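Local coordinates for CRISPR protein (Archaeoglobus fulgidus, PDB 4MJK) that probably serves as a Cas5 subunit of a type I-A Cascade complex, the CRISPR RNA-guided assembly of archaeal defence, at residues R195-V200 / I230-S235. Numbering follows the deposited sequence.
Sequences RWEFEV and IPIMTS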
ATOM      1  N   ARG A 195     -18.125   1.455 -14.960  1.00 33.29           N
ATOM      2  CA  ARG A 195     -17.013   0.660 -14.529  1.00 24.30           C
ATOM      3  C   ARG A 195     -17.442  -0.683 -13.957  1.00 17.59           C
ATOM      4  O   ARG A 195     -17.634  -0.856 -12.755  1.00 15.75           O
ATOM      5  CB  ARG A 195     -16.024   1.450 -13.690  1.00 30.07           C
ATOM      6  CG  ARG A 195     -15.173   2.367 -14.561  1.00 30.71           C
ATOM      7  CD  ARG A 195     -14.296   1.552 -15.499  1.00 36.61           C
ATOM      8  NE  ARG A 195     -12.905   1.592 -15.054  1.00 39.07           N
ATOM      9  CZ  ARG A 195     -11.973   0.701 -15.381  1.00 34.36           C
ATOM     10  NH1 ARG A 195     -12.268  -0.327 -16.162  1.00 38.39           N
ATOM     11  NH2 ARG A 195     -10.740   0.840 -14.919  1.00 33.72           N
ATOM     12  N   TRP A 196     -17.601  -1.618 -14.885  1.00 14.58           N
ATOM     13  CA  TRP A 196     -17.733  -3.025 -14.585  1.00 14.07           C
ATOM     14  C   TRP A 196     -16.660  -3.790 -15.365  1.00 16.87           C
ATOM     15  O   TRP A 196     -16.741  -3.942 -16.592  1.00 19.45           O
ATOM     16  CB  TRP A 196     -19.122  -3.518 -14.954  1.00 14.58           C
ATOM     17  CG  TRP A 196     -20.151  -3.006 -13.999  1.00 13.79           C
ATOM     18  CD1 TRP A 196     -20.823  -1.803 -14.067  1.00 12.98           C
ATOM     19  CD2 TRP A 196     -20.588  -3.644 -12.798  1.00 11.80           C
ATOM     20  NE1 TRP A 196     -21.676  -1.686 -12.997  1.00 13.83           N
ATOM     21  CE2 TRP A 196     -21.546  -2.797 -12.199  1.00 13.67           C
ATOM     22  CE3 TRP A 196     -20.277  -4.864 -12.174  1.00 11.68           C
ATOM     23  CZ2 TRP A 196     -22.192  -3.128 -11.008  1.00 11.81           C
ATOM     24  CZ3 TRP A 196     -20.920  -5.192 -11.003  1.00 11.68           C
ATOM     25  CH2 TRP A 196     -21.869  -4.326 -10.427  1.00 11.14           C
ATOM     26  N   GLU A 197     -15.657  -4.268 -14.647  1.00 10.79           N
ATOM     27  CA  GLU A 197     -14.573  -5.006 -15.262  1.00 14.16           C
ATOM     28  C   GLU A 197     -14.858  -6.515 -15.243  1.00 12.85           C
ATOM     29  O   GLU A 197     -15.926  -6.933 -14.801  1.00 11.08           O
ATOM     30  CB  GLU A 197     -13.263  -4.680 -14.547  1.00 15.56           C
ATOM     31  CG  GLU A 197     -12.445  -3.623 -15.266  1.00 22.49           C
ATOM     32  CD  GLU A 197     -11.640  -4.205 -16.416  1.00 30.14           C
ATOM     33  OE1 GLU A 197     -10.828  -3.458 -17.006  1.00 37.22           O
ATOM     34  OE2 GLU A 197     -11.813  -5.411 -16.730  1.00 24.98           O
ATOM     35  N   PHE A 198     -13.911  -7.300 -15.757  1.00  9.50           N
ATOM     36  CA  PHE A 198     -13.970  -8.755 -15.764  1.00 10.58           C
ATOM     37  C   PHE A 198     -12.769  -9.263 -14.971  1.00 10.09           C
ATOM     38  O   PHE A 198     -11.673  -8.695 -15.053  1.00 12.58           O
ATOM     39  CB  PHE A 198     -13.817  -9.319 -17.189  1.00 13.54           C
ATOM     40  CG  PHE A 198     -14.964  -9.003 -18.120  1.00 16.94           C
ATOM     41  CD1 PHE A 198     -15.934  -9.957 -18.390  1.00 18.02           C
ATOM     42  CD2 PHE A 198     -15.066  -7.754 -18.721  1.00 21.45           C
ATOM     43  CE1 PHE A 198     -16.985  -9.675 -19.248  1.00 21.68           C
ATOM     44  CE2 PHE A 198     -16.121  -7.461 -19.587  1.00 20.85           C
ATOM     45  CZ  PHE A 198     -17.073  -8.426 -19.849  1.00 20.57           C
ATOM     46  N   GLU A 199     -12.946 -10.359 -14.248  1.00  8.56           N
ATOM     47  CA  GLU A 199     -11.824 -10.925 -13.526  1.00  9.90           C
ATOM     48  C   GLU A 199     -12.070 -12.413 -13.329  1.00 11.58           C
ATOM     49  O   GLU A 199     -13.194 -12.820 -13.055  1.00 11.33           O
ATOM     50  CB  GLU A 199     -11.656 -10.199 -12.184  1.00 12.24           C
ATOM     51  CG  GLU A 199     -10.408 -10.576 -11.394  1.00 10.92           C
ATOM     52  CD  GLU A 199      -9.800  -9.354 -10.707  1.00 12.67           C
ATOM     53  OE1 GLU A 199      -9.075  -8.599 -11.386  1.00 11.29           O
ATOM     54  OE2 GLU A 199     -10.084  -9.141  -9.504  1.00 11.63           O
ATOM     55  N   VAL A 200     -11.036 -13.230 -13.507  1.00  9.26           N
ATOM     56  CA  VAL A 200     -11.189 -14.685 -13.362  1.00 10.92           C
ATOM     57  C   VAL A 200     -10.559 -15.166 -12.071  1.00 12.50           C
ATOM     58  O   VAL A 200      -9.376 -14.899 -11.821  1.00 12.66           O
ATOM     59  CB  VAL A 200     -10.562 -15.463 -14.543  1.00 13.94           C
ATOM     60  CG1 VAL A 200     -10.731 -16.973 -14.333  1.00 12.67           C
ATOM     61  CG2 VAL A 200     -11.193 -15.006 -15.862  1.00 15.00           C
ATOM     62  N   ILE A 230     -17.051  -7.234 -11.993  1.00  8.96           N
ATOM     63  CA  ILE A 230     -16.696  -6.564 -10.742  1.00  8.92           C
ATOM     64  C   ILE A 230     -16.856  -5.066 -10.916  1.00 10.12           C
ATOM     65  O   ILE A 230     -16.468  -4.510 -11.953  1.00 11.94           O
ATOM     66  CB  ILE A 230     -15.224  -6.871 -10.310  1.00  9.86           C
ATOM     67  CG1 ILE A 230     -14.258  -6.614 -11.471  1.00 10.86           C
ATOM     68  CG2 ILE A 230     -15.096  -8.333  -9.850  1.00 10.01           C
ATOM     69  CD1 ILE A 230     -12.775  -6.693 -11.111  1.00 11.46           C
ATOM     70  N   PRO A 231     -17.425  -4.397  -9.907  1.00  8.93           N
ATOM     71  CA  PRO A 231     -17.599  -2.949 -10.044  1.00 10.92           C
ATOM     72  C   PRO A 231     -16.320  -2.193  -9.666  1.00 13.41           C
ATOM     73  O   PRO A 231     -15.600  -2.596  -8.738  1.00 12.54           O
ATOM     74  CB  PRO A 231     -18.708  -2.645  -9.043  1.00 11.85           C
ATOM     75  CG  PRO A 231     -18.479  -3.652  -7.931  1.00  9.70           C
ATOM     76  CD  PRO A 231     -17.977  -4.910  -8.638  1.00  9.22           C
ATOM     77  N   ILE A 232     -16.058  -1.109 -10.391  1.00 11.81           N
ATOM     78  CA  ILE A 232     -14.909  -0.252 -10.154  1.00 13.54           C
ATOM     79  C   ILE A 232     -15.438   1.175 -10.009  1.00 14.43           C
ATOM     80  O   ILE A 232     -15.945   1.778 -10.956  1.00 12.93           O
ATOM     81  CB  ILE A 232     -13.900  -0.297 -11.315  1.00 16.03           C
ATOM     82  CG1 ILE A 232     -13.460  -1.745 -11.624  1.00 18.04           C
ATOM     83  CG2 ILE A 232     -12.722   0.651 -11.034  1.00 17.99           C
ATOM     84  CD1 ILE A 232     -12.423  -2.283 -10.720  1.00 15.93           C
HETATM   85  N   MSE A 233     -15.331   1.689  -8.797  1.00 13.16           N
HETATM   86  CA  MSE A 233     -15.838   3.001  -8.446  1.00 17.04           C
HETATM   87  C   MSE A 233     -14.913   4.061  -9.028  1.00 20.46           C
HETATM   88  O   MSE A 233     -13.693   3.960  -8.890  1.00 20.56           O
HETATM   89  CB  MSE A 233     -15.834   3.082  -6.917  1.00 18.53           C
HETATM   90  CG  MSE A 233     -16.549   4.233  -6.294  1.00 27.56           C
HETATM   91 SE   MSE A 233     -16.645   3.884  -4.369  0.50 21.68          SE
HETATM   92  CE  MSE A 233     -18.523   3.342  -4.266  1.00 28.45           C
ATOM     93  N   THR A 234     -15.480   5.066  -9.690  1.00 20.40           N
ATOM     94  CA  THR A 234     -14.674   6.151 -10.250  1.00 22.52           C
ATOM     95  C   THR A 234     -14.867   7.462  -9.494  1.00 25.80           C
ATOM     96  O   THR A 234     -14.130   8.421  -9.705  1.00 31.34           O
ATOM     97  CB  THR A 234     -14.985   6.390 -11.739  1.00 23.65           C
ATOM     98  OG1 THR A 234     -16.399   6.527 -11.922  1.00 30.75           O
ATOM     99  CG2 THR A 234     -14.485   5.227 -12.579  1.00 28.79           C
ATOM    100  N   SER A 235     -15.863   7.500  -8.620  1.00 24.36           N
ATOM    101  CA  SER A 235     -16.164   8.696  -7.848  1.00 27.49           C
ATOM    102  C   SER A 235     -16.769   8.272  -6.532  1.00 26.99           C
ATOM    103  O   SER A 235     -17.499   7.274  -6.464  1.00 26.59           O
ATOM    104  CB  SER A 235     -17.154   9.590  -8.611  1.00 30.00           C
ATOM    105  OG  SER A 235     -17.847  10.479  -7.740  1.00 32.20           O
TER
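In Trp196, chi1 of -72° sets CG anti to the carbonyl carbon, and chi2 of 87° turns the indole so that one face meets Pro231 across an antiparallel beta ladder. They form a non-hydrogen-bonded pair; within this Cas5-family chain, strand 196-202 is an outer strand of a small sheet. Pro231 CB sits almost squarely over the six-membered ring of Trp196, 3.8 Å from its centroid, a CH-pi contact. Pro231 CD touches Trp196 CZ3, and Pro240 packs on both residues. An alanine in place of Trp196 would probably leave Pro231 without its aromatic partner and open a gap beside Pro240.

Glu197 and Ile230 are a hydrogen-bonded pair, joined N to O in both directions. Just beyond the strand, Ile232 N donates to Arg195 O at 2.9 Å and closes the other side of the Trp196-Pro231 pair. On the other face, Ile230 CG1 lies between its backbone N and carbonyl carbon (chi1 51°) and packs on Glu197 CB. Ile230 CD1 reaches Glu199 CB. The Glu199 carboxylate is held by Tyr201 OH and the backbone N of Tyr29 and Tyr30. The Glu197 end leads away from Ile230; OE2 accepts Phe198 N at 3.0 Å through its anti lone pair.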